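Local coordinates for branched-chain alpha-ketoacid decarboxylase (Lactococcus lactis, PDB 2VBF), which probably decarboxylates branched-chain and aromatic alpha-keto acids to aldehydes, using thiamine diphosphate and a magnesium ion as cofactors, at residues Glu339-Phe343 / Arg344-Ser348; Ile185-Pro188 / Val189-Ala193; Phe510-Glu514 / Asp515-Ser519; Asp380-Trp383 / Gln384-Ser388. All coordinates share one frame; numbering follows the deposited sequence.

Contact 1 of 4, residues Glu339-Phe343 / Arg344-Ser348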
loop_
_atom_site.group_PDB
_atom_site.type_symbol
_atom_site.label_atom_id
_atom_site.label_comp_id
_atom_site.label_asym_id
_atom_site.label_seq_id
_atom_site.Cartn_x
_atom_site.Cartn_y
_atom_site.Cartn_z
ATOM N N GLU A 339 35.530 10.559 1.254
ATOM C CA GLU A 339 34.642 9.408 1.426
ATOM C C GLU A 339 35.199 8.345 2.390
ATOM O O GLU A 339 34.445 7.513 2.890
ATOM C CB GLU A 339 34.340 8.777 0.061
ATOM C CG GLU A 339 33.625 9.712 -0.926
ATOM C CD GLU A 339 33.211 9.016 -2.225
ATOM O OE1 GLU A 339 33.631 7.860 -2.457
ATOM O OE2 GLU A 339 32.468 9.628 -3.020
ATOM N N ASP A 340 36.504 8.390 2.663
ATOM C CA ASP A 340 37.185 7.333 3.422
ATOM C C ASP A 340 37.118 7.523 4.942
ATOM O O ASP A 340 38.141 7.614 5.622
ATOM C CB ASP A 340 38.644 7.179 2.942
ATOM C CG ASP A 340 39.478 8.455 3.117
ATOM O OD1 ASP A 340 38.917 9.573 3.029
ATOM O OD2 ASP A 340 40.706 8.328 3.332
ATOM N N PHE A 341 35.903 7.567 5.479
ATOM C CA PHE A 341 35.707 7.720 6.920
ATOM C C PHE A 341 34.375 7.113 7.345
ATOM O O PHE A 341 33.456 6.992 6.528
ATOM C CB PHE A 341 35.722 9.203 7.298
ATOM C CG PHE A 341 34.469 9.922 6.906
ATOM C CD1 PHE A 341 33.433 10.093 7.817
ATOM C CD2 PHE A 341 34.304 10.380 5.610
ATOM C CE1 PHE A 341 32.263 10.724 7.444
ATOM C CE2 PHE A 341 33.145 11.011 5.233
ATOM C CZ PHE A 341 32.119 11.185 6.154
ATOM N N ASP A 342 34.272 6.758 8.625
ATOM C CA ASP A 342 33.007 6.325 9.220
ATOM C C ASP A 342 32.349 7.471 9.993
ATOM O O ASP A 342 32.905 7.992 10.960
ATOM C CB ASP A 342 33.222 5.132 10.152
ATOM C CG ASP A 342 31.917 4.590 10.709
ATOM O OD1 ASP A 342 31.177 3.921 9.952
ATOM O OD2 ASP A 342 31.629 4.832 11.895
ATOM N N PHE A 343 31.148 7.841 9.556
ATOM C CA PHE A 343 30.339 8.888 10.186
ATOM C C PHE A 343 30.138 8.684 11.700
ATOM O O PHE A 343 30.364 9.597 12.495
ATOM C CB PHE A 343 28.991 8.939 9.454
ATOM C CG PHE A 343 27.996 9.879 10.055
ATOM C CD1 PHE A 343 28.104 11.246 9.856
ATOM C CD2 PHE A 343 26.912 9.393 10.776
ATOM C CE1 PHE A 343 27.176 12.118 10.402
ATOM C CE2 PHE A 343 25.978 10.268 11.323
ATOM C CZ PHE A 343 26.110 11.622 11.131
ATOM N N ARG A 344 29.697 7.492 12.090
ATOM C CA ARG A 344 29.461 7.185 13.501
ATOM C C ARG A 344 30.735 7.384 14.320
ATOM O O ARG A 344 30.714 8.026 15.380
ATOM C CB ARG A 344 28.966 5.744 13.640
ATOM C CG ARG A 344 28.723 5.249 15.063
ATOM C CD ARG A 344 28.791 3.733 15.099
ATOM N NE ARG A 344 28.588 3.168 16.429
ATOM C CZ ARG A 344 28.621 1.863 16.703
ATOM N NH1 ARG A 344 28.842 0.973 15.735
ATOM N NH2 ARG A 344 28.425 1.440 17.950
ATOM N N ALA A 345 31.835 6.832 13.808
ATOM C CA ALA A 345 33.153 6.943 14.448
ATOM C C ALA A 345 33.537 8.398 14.685
ATOM O O ALA A 345 33.950 8.771 15.784
ATOM C CB ALA A 345 34.219 6.240 13.601
ATOM N N VAL A 346 33.371 9.229 13.665
ATOM C CA VAL A 346 33.778 10.625 13.784
ATOM C C VAL A 346 32.889 11.366 14.784
ATOM O O VAL A 346 33.389 12.047 15.680
ATOM C CB VAL A 346 33.836 11.333 12.411
ATOM C CG1 VAL A 346 34.180 12.799 12.586
ATOM C CG2 VAL A 346 34.872 10.653 11.514
ATOM N N VAL A 347 31.571 11.198 14.674
ATOM C CA VAL A 347 30.648 11.901 15.567
ATOM C C VAL A 347 30.868 11.508 17.027
ATOM O O VAL A 347 30.855 12.367 17.910
ATOM C CB VAL A 347 29.177 11.682 15.147
ATOM C CG1 VAL A 347 28.215 12.283 16.169
ATOM C CG2 VAL A 347 28.946 12.286 13.771
ATOM N N SER A 348 31.107 10.220 17.276
ATOM C CA SER A 348 31.324 9.741 18.644
ATOM C C SER A 348 32.703 10.127 19.197
ATOM O O SER A 348 32.940 10.013 20.398
ATOM C CB SER A 348 31.121 8.223 18.730
ATOM O OG SER A 348 32.042 7.531 17.914
HETATM O O HOH W 1 28.867 5.477 10.123
#
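Asp342 and Phe343 open the first turn of helix 343-348, where the backbone O of Asp342 takes Val346 N at 3.0 Å and that of Phe343 takes Val347 N in the next 5→1 bond. The carboxylate of Asp342 then takes up the Ala345 amide of this first turn. Its CG stands anti to the backbone N (chi1 -176°), which swings the group back over the helix start. There OD2 accepts from Ala345 N at 2.8 Å, an N-H...O angle of 156°. The amide reaches OD2 from its anti side, somewhat out of the carboxylate plane. This is a classical aspartate N-cap, sitting just where the chain leaves the loop after strand 336-338, an edge strand, within this chain, of the central domain's mixed sheet. The negative charge lies at the positive end of the helix dipole, a placement expected to favour the ionised carboxylate. Its other oxygen, OD1, serves the cap through a water: the water donates to OD1 at 2.8 Å and accepts from Arg344 N.

Two aromatic rings flank the capped turn. Val347 CG2 sits over one face of the Phe343 ring, 4.0 Å from the centroid and 19° off the normal, as a CH-pi contact; the two side chains run side by side in the same direction. Phe341 meets the helix differently, its side chain at about a right angle to that of Val346, with CD1 touching CG2 of the valine at 4.0 Å. Helix 212-227 receives this second ring at Thr213 and Glu214, and Glu214 OE2 also bonds Asp342 N.

Contact 2 of 4, residues Ile185-Pro188 / Val189-Ala193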
loop_
_atom_site.group_PDB
_atom_site.type_symbol
_atom_site.label_atom_id
_atom_site.label_comp_id
_atom_site.label_asym_id
_atom_site.label_seq_id
_atom_site.Cartn_x
_atom_site.Cartn_y
_atom_site.Cartn_z
ATOM N N ILE A 185 15.352 -9.537 3.325
ATOM C CA ILE A 185 15.670 -10.957 3.462
ATOM C C ILE A 185 14.485 -11.755 2.964
ATOM O O ILE A 185 13.408 -11.677 3.544
ATOM C CB ILE A 185 15.978 -11.332 4.935
ATOM C CG1 ILE A 185 17.192 -10.539 5.448
ATOM C CG2 ILE A 185 16.179 -12.837 5.084
ATOM C CD1 ILE A 185 17.450 -10.682 6.948
ATOM N N ASN A 186 14.679 -12.476 1.860
ATOM C CA ASN A 186 13.670 -13.380 1.321
ATOM C C ASN A 186 13.967 -14.754 1.919
ATOM O O ASN A 186 15.057 -15.296 1.731
ATOM C CB ASN A 186 13.673 -13.343 -0.219
ATOM C CG ASN A 186 12.781 -14.396 -0.860
ATOM O OD1 ASN A 186 12.029 -14.109 -1.814
ATOM N ND2 ASN A 186 12.885 -15.619 -0.387
ATOM N N LEU A 187 12.986 -15.292 2.653
ATOM C CA LEU A 187 13.132 -16.524 3.428
ATOM C C LEU A 187 12.159 -17.611 2.947
ATOM O O LEU A 187 10.974 -17.599 3.312
ATOM C CB LEU A 187 12.847 -16.215 4.894
ATOM C CG LEU A 187 12.919 -17.344 5.932
ATOM C CD1 LEU A 187 14.340 -17.840 6.046
ATOM C CD2 LEU A 187 12.447 -16.844 7.275
ATOM N N PRO A 188 12.631 -18.539 2.108
ATOM C CA PRO A 188 11.750 -19.648 1.706
ATOM C C PRO A 188 11.298 -20.489 2.905
ATOM O O PRO A 188 12.042 -20.627 3.869
ATOM C CB PRO A 188 12.632 -20.455 0.748
ATOM C CG PRO A 188 13.641 -19.423 0.225
ATOM C CD PRO A 188 13.943 -18.603 1.437
ATOM N N VAL A 189 10.087 -21.031 2.848
ATOM C CA VAL A 189 9.566 -21.862 3.961
ATOM C C VAL A 189 10.525 -22.948 4.460
ATOM O O VAL A 189 10.833 -23.004 5.658
ATOM C CB VAL A 189 8.247 -22.521 3.584
ATOM C CG1 VAL A 189 7.766 -23.416 4.736
ATOM C CG2 VAL A 189 7.220 -21.442 3.254
ATOM N N ASP A 190 10.980 -23.812 3.562
ATOM C CA ASP A 190 11.900 -24.902 3.928
ATOM C C ASP A 190 13.237 -24.399 4.489
ATOM O O ASP A 190 13.911 -25.099 5.248
ATOM C CB ASP A 190 12.147 -25.849 2.727
ATOM C CG ASP A 190 12.764 -25.145 1.541
ATOM O OD1 ASP A 190 13.775 -25.655 0.999
ATOM O OD2 ASP A 190 12.236 -24.072 1.155
ATOM N N VAL A 191 13.636 -23.184 4.116
ATOM C CA VAL A 191 14.928 -22.666 4.560
ATOM C C VAL A 191 14.905 -22.280 6.044
ATOM O O VAL A 191 15.876 -22.528 6.771
ATOM C CB VAL A 191 15.406 -21.505 3.660
ATOM C CG1 VAL A 191 16.656 -20.858 4.233
ATOM C CG2 VAL A 191 15.646 -22.017 2.228
ATOM N N ALA A 192 13.795 -21.703 6.500
ATOM C CA ALA A 192 13.639 -21.305 7.902
ATOM C C ALA A 192 13.773 -22.490 8.858
ATOM O O ALA A 192 14.290 -22.347 9.964
ATOM C CB ALA A 192 12.292 -20.621 8.110
ATOM N N ALA A 193 13.300 -23.652 8.408
ATOM C CA ALA A 193 13.370 -24.900 9.185
ATOM C C ALA A 193 14.707 -25.644 9.057
ATOM O O ALA A 193 14.945 -26.614 9.783
ATOM C CB ALA A 193 12.224 -25.817 8.783
#
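Pro188 has most of the contact to itself, since it is the last residue of strand 183-188 and the first turn of helix 189-192 folds back beside its ring. The pyrrolidine and the Val191 side chain lie alongside each other, pointing the same way. Val191 CG2 does the touching, at 3.7 Å from Pro188 CB, and it also reaches the ring's CG and CD. That methyl is set anti to the valine's own carbonyl carbon and beside its backbone N, while CG1 points off toward Leu187 CD1. The carbonyl O of Pro188 receives two weak bonds, from Val191 N at 3.0 Å and from Ala192 N at 3.3 Å. Shared in this way, it gives the short helix a loosely bonded beginning.

Strand 183-188 lies between strands 116-122 and 156-159 in a six-stranded parallel sheet, part of the alpha/beta fold that also contains the N-terminal thiamine-diphosphate-binding region. The helix therefore springs from the carboxyl end of a sheet strand, and the side chain of Val189 ends up about 12 Å from a bound cofactor.

Leu187 fills the other flank. Its CG is anti to the backbone N (chi1 180°), and the fork beyond it takes in the helix: CD2 packs on Ala192 CB at 3.9 Å. Phe54 of helix 52-60 touches the same leucine, and Gln57 touches Ala192. On the Pro188 side, the carboxylate of Asp190 accepts through OD2 from Ser125 N, at the start of helix 125-130.

Contact 3 of 4, residues Phe510-Glu514 / Asp515-Ser519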
loop_
_atom_site.group_PDB
_atom_site.type_symbol
_atom_site.label_atom_id
_atom_site.label_comp_id
_atom_site.label_asym_id
_atom_site.label_seq_id
_atom_site.Cartn_x
_atom_site.Cartn_y
_atom_site.Cartn_z
ATOM N N PHE A 510 -14.217 0.395 16.424
ATOM C CA PHE A 510 -13.122 -0.556 16.246
ATOM C C PHE A 510 -12.888 -1.436 17.484
ATOM O O PHE A 510 -11.888 -2.168 17.548
ATOM C CB PHE A 510 -11.841 0.194 15.836
ATOM C CG PHE A 510 -11.815 0.614 14.387
ATOM C CD1 PHE A 510 -12.796 1.434 13.857
ATOM C CD2 PHE A 510 -10.789 0.195 13.549
ATOM C CE1 PHE A 510 -12.765 1.826 12.518
ATOM C CE2 PHE A 510 -10.766 0.579 12.219
ATOM C CZ PHE A 510 -11.756 1.394 11.702
ATOM N N GLY A 511 -13.808 -1.364 18.447
ATOM C CA GLY A 511 -13.860 -2.305 19.573
ATOM C C GLY A 511 -13.379 -1.791 20.918
ATOM O O GLY A 511 -13.363 -2.554 21.886
ATOM N N ALA A 512 -13.005 -0.514 20.999
ATOM C CA ALA A 512 -12.502 0.055 22.255
ATOM C C ALA A 512 -13.635 0.293 23.245
ATOM O O ALA A 512 -14.744 0.649 22.853
ATOM C CB ALA A 512 -11.772 1.363 22.008
ATOM N N THR A 513 -13.324 0.105 24.525
ATOM C CA THR A 513 -14.199 0.510 25.616
ATOM C C THR A 513 -13.646 1.760 26.301
ATOM O O THR A 513 -12.482 2.157 26.100
ATOM C CB THR A 513 -14.388 -0.624 26.636
ATOM O OG1 THR A 513 -13.115 -1.064 27.126
ATOM C CG2 THR A 513 -15.097 -1.795 25.983
ATOM N N GLU A 514 -14.490 2.382 27.114
ATOM C CA GLU A 514 -14.160 3.645 27.769
ATOM C C GLU A 514 -12.990 3.524 28.755
ATOM O O GLU A 514 -12.347 4.521 29.078
ATOM C CB GLU A 514 -15.396 4.207 28.491
ATOM C CG GLU A 514 -16.497 4.692 27.551
ATOM C CD GLU A 514 -17.750 5.179 28.279
ATOM O OE1 GLU A 514 -18.115 4.599 29.327
ATOM O OE2 GLU A 514 -18.376 6.144 27.784
ATOM N N ASP A 515 -12.723 2.314 29.233
ATOM C CA ASP A 515 -11.579 2.081 30.125
ATOM C C ASP A 515 -10.249 1.900 29.365
ATOM O O ASP A 515 -9.197 1.730 29.983
ATOM C CB ASP A 515 -11.830 0.883 31.048
ATOM C CG ASP A 515 -11.936 -0.426 30.300
ATOM O OD1 ASP A 515 -12.780 -0.520 29.386
ATOM O OD2 ASP A 515 -11.191 -1.373 30.638
ATOM N N ARG A 516 -10.306 1.931 28.037
ATOM C CA ARG A 516 -9.111 1.783 27.187
ATOM C C ARG A 516 -8.839 3.084 26.428
ATOM O O ARG A 516 -7.741 3.647 26.493
ATOM C CB ARG A 516 -9.316 0.615 26.208
ATOM C CG ARG A 516 -8.226 0.440 25.137
ATOM C CD ARG A 516 -7.096 -0.479 25.588
ATOM N NE ARG A 516 -6.506 -0.033 26.854
ATOM C CZ ARG A 516 -5.553 0.886 26.987
ATOM N NH1 ARG A 516 -5.021 1.507 25.938
ATOM N NH2 ARG A 516 -5.119 1.197 28.201
ATOM N N VAL A 517 -9.848 3.556 25.708
ATOM C CA VAL A 517 -9.755 4.798 24.939
ATOM C C VAL A 517 -10.785 5.819 25.396
ATOM O O VAL A 517 -11.975 5.494 25.503
ATOM C CB VAL A 517 -9.977 4.559 23.432
ATOM C CG1 VAL A 517 -9.674 5.841 22.647
ATOM C CG2 VAL A 517 -9.114 3.398 22.949
ATOM N N VAL A 518 -10.323 7.039 25.649
ATOM C CA VAL A 518 -11.191 8.185 25.902
ATOM C C VAL A 518 -11.269 9.046 24.640
ATOM O O VAL A 518 -10.246 9.574 24.162
ATOM C CB VAL A 518 -10.669 9.040 27.061
ATOM C CG1 VAL A 518 -11.599 10.218 27.305
ATOM C CG2 VAL A 518 -10.520 8.187 28.324
ATOM N N SER A 519 -12.481 9.203 24.116
ATOM C CA SER A 519 -12.700 9.976 22.892
ATOM C C SER A 519 -13.393 11.306 23.164
ATOM O O SER A 519 -14.287 11.383 24.011
ATOM C CB SER A 519 -13.496 9.146 21.888
ATOM O OG SER A 519 -12.794 7.942 21.592
#
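Thr513 O is gripped by two backbone amides, Arg516 N at 2.9 Å and Val517 N at 3.0 Å. The first closes a type I beta turn with Glu514 and Asp515 at its corners; the second carries the chain straight into strand 517-522, one of the two edge strands, within this chain, of the parallel sheet of the C-terminal thiamine-diphosphate-binding domain. The donors come from different directions: Val517 N lies nearly in line with the C=O bond, at a C=O...N angle of 171°, whereas Arg516 N stands well above the carbonyl plane. Just upstream, Gly511 at positive phi is the C-prime residue of a Schellman motif that ends helix 506-509.

Over the turn, the Thr513 and Asp515 side chains run side by side. Thr513 OG1 is modelled 2.3 Å from Asp515 OD1, so short that the detail of this hydrogen bond is doubtful. The Arg516 side chain leads away from the turn, and its NH2 bonds Asn471 OD1. Arg541 NH1 adds a bond to Glu514 O. At the two ends of the turn, Ala512 and Val517 are both touched by Pro507, and they press tightly on each other, with Ala512 CB 3.5 Å from Val517 CG2.

Contact 4 of 4, residues Asp380-Trp383 / Gln384-Ser388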
loop_
_atom_site.group_PDB
_atom_site.type_symbol
_atom_site.label_atom_id
_atom_site.label_comp_id
_atom_site.label_asym_id
_atom_site.label_seq_id
_atom_site.Cartn_x
_atom_site.Cartn_y
_atom_site.Cartn_z
ATOM N N ASP A 380 -2.685 28.760 14.499
ATOM C CA ASP A 380 -1.563 29.403 15.196
ATOM C C ASP A 380 -1.645 29.250 16.720
ATOM O O ASP A 380 -0.647 28.926 17.370
ATOM C CB ASP A 380 -1.445 30.871 14.788
ATOM C CG ASP A 380 -0.990 31.038 13.347
ATOM O OD1 ASP A 380 -0.260 30.156 12.831
ATOM O OD2 ASP A 380 -1.364 32.049 12.721
ATOM N N ARG A 381 -2.838 29.452 17.279
ATOM C CA ARG A 381 -3.057 29.262 18.715
ATOM C C ARG A 381 -2.922 27.805 19.150
ATOM O O ARG A 381 -2.433 27.526 20.247
ATOM C CB ARG A 381 -4.433 29.813 19.126
ATOM C CG ARG A 381 -4.564 31.320 18.933
ATOM C CD ARG A 381 -3.870 32.100 20.048
ATOM N NE ARG A 381 -4.556 31.928 21.326
ATOM C CZ ARG A 381 -4.133 32.429 22.479
ATOM N NH1 ARG A 381 -3.007 33.126 22.537
ATOM N NH2 ARG A 381 -4.836 32.216 23.582
ATOM N N LEU A 382 -3.364 26.875 18.296
ATOM C CA LEU A 382 -3.226 25.457 18.582
ATOM C C LEU A 382 -1.768 25.106 18.867
ATOM O O LEU A 382 -1.477 24.442 19.867
ATOM C CB LEU A 382 -3.746 24.598 17.419
ATOM C CG LEU A 382 -3.484 23.090 17.488
ATOM C CD1 LEU A 382 -4.067 22.435 18.735
ATOM C CD2 LEU A 382 -4.035 22.382 16.245
ATOM N N TRP A 383 -0.855 25.543 17.997
ATOM C CA TRP A 383 0.554 25.120 18.145
ATOM C C TRP A 383 1.221 25.838 19.319
ATOM O O TRP A 383 2.102 25.274 19.954
ATOM C CB TRP A 383 1.337 25.233 16.827
ATOM C CG TRP A 383 0.614 24.477 15.770
ATOM C CD1 TRP A 383 0.003 24.998 14.678
ATOM C CD2 TRP A 383 0.302 23.078 15.780
ATOM N NE1 TRP A 383 -0.638 24.005 13.976
ATOM C CE2 TRP A 383 -0.472 22.818 14.630
ATOM C CE3 TRP A 383 0.613 22.014 16.640
ATOM C CZ2 TRP A 383 -0.932 21.543 14.314
ATOM C CZ3 TRP A 383 0.151 20.739 16.322
ATOM C CH2 TRP A 383 -0.610 20.517 15.165
ATOM N N GLN A 384 0.777 27.063 19.610
ATOM C CA GLN A 384 1.214 27.778 20.823
ATOM C C GLN A 384 0.810 26.977 22.060
ATOM O O GLN A 384 1.606 26.792 22.992
ATOM C CB GLN A 384 0.593 29.178 20.872
ATOM C CG GLN A 384 1.180 30.096 21.951
ATOM C CD GLN A 384 0.357 31.347 22.179
ATOM O OE1 GLN A 384 -0.498 31.698 21.370
ATOM N NE2 GLN A 384 0.600 32.018 23.300
ATOM N N ALA A 385 -0.428 26.491 22.063
ATOM C CA ALA A 385 -0.938 25.663 23.148
ATOM C C ALA A 385 -0.161 24.355 23.305
ATOM O O ALA A 385 0.197 23.978 24.419
ATOM C CB ALA A 385 -2.419 25.374 22.943
ATOM N N VAL A 386 0.104 23.667 22.191
ATOM C CA VAL A 386 0.862 22.411 22.235
ATOM C C VAL A 386 2.279 22.654 22.778
ATOM O O VAL A 386 2.763 21.880 23.607
ATOM C CB VAL A 386 0.913 21.696 20.856
ATOM C CG1 VAL A 386 1.851 20.502 20.914
ATOM C CG2 VAL A 386 -0.483 21.250 20.424
ATOM N N GLU A 387 2.907 23.743 22.339
ATOM C CA GLU A 387 4.257 24.091 22.788
ATOM C C GLU A 387 4.304 24.280 24.296
ATOM O O GLU A 387 5.193 23.754 24.961
ATOM C CB GLU A 387 4.751 25.364 22.109
ATOM C CG GLU A 387 6.177 25.750 22.511
ATOM C CD GLU A 387 6.720 26.892 21.704
ATOM O OE1 GLU A 387 6.090 27.970 21.709
ATOM O OE2 GLU A 387 7.777 26.731 21.072
ATOM N N SER A 388 3.343 25.038 24.818
ATOM C CA SER A 388 3.235 25.292 26.255
ATOM C C SER A 388 2.942 24.014 27.042
ATOM O O SER A 388 3.610 23.719 28.039
ATOM C CB SER A 388 2.135 26.335 26.509
ATOM O OG SER A 388 2.238 26.904 27.806
#
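Trp383 and Val386 share one flank of helix 379-389, a regular alpha-helix whose 5→1 backbone bonds run unbroken from Asp380 O to Glu387 N. The indole is thrown toward the amino end by its first torsion (chi1 -54°), with CG beside the backbone N, so that NE1 can bond Gln379 OE1. Val386 has CG1 anti to its backbone N, which leaves CG2 to face back along the helix. That methyl meets the six-membered part of the indole obliquely, 4.0 Å from Trp383 CE3. It also reaches Leu382 CD1 at 4.1 Å, and Phe528 of helix 525-537 packs against both aliphatic residues. Beyond the indole lie Ser403 and Ala407 of helix 402-407 and the ring of Phe449, met edge-to-face; a bound thiamine diphosphate is about 7 Å from the tryptophan side chain.

Arg381 and Gln384 lie alongside each other on another flank. The arginine chain is folded at chi2 (-78°) and chi3, which curls the guanidinium round to the glutamine, while NE keeps a salt bridge to Glu525. In one of two modelled glutamine conformers, and so less certainly, OE1 is 3.1 Å from Arg381 NH1, the guanidinium and amide planes being 79° apart, and NE2 donates to Glu369 O. Back at the tryptophan, the leucine's other methyl, Leu382 CD2, rides over one face of the indole, 3.7 Å above its plane and offset toward the rim.

Along the chain the order is contact 2, contact 1, contact 4, contact 3. The first two belong to different sheets: contact 2 leaves strand 183-188 of the N-terminal parallel sheet, and contact 1 follows the end strand of the central mixed sheet, their centres 35 Å apart. Contacts 3 and 4 are nearer neighbours, with centres 27 Å and nearest atoms about 15 Å apart. Strand 517-522 of contact 3 leads into helix 525-537, which packs against contact 4. Contacts 2 and 4 lie on opposite sides of the chain's centre, with centres 50 Å apart. The four thus sample all three alpha/beta domains of the decarboxylase, and the tryptophan side chain of contact 4 comes within about 7 Å of a bound thiamine diphosphate.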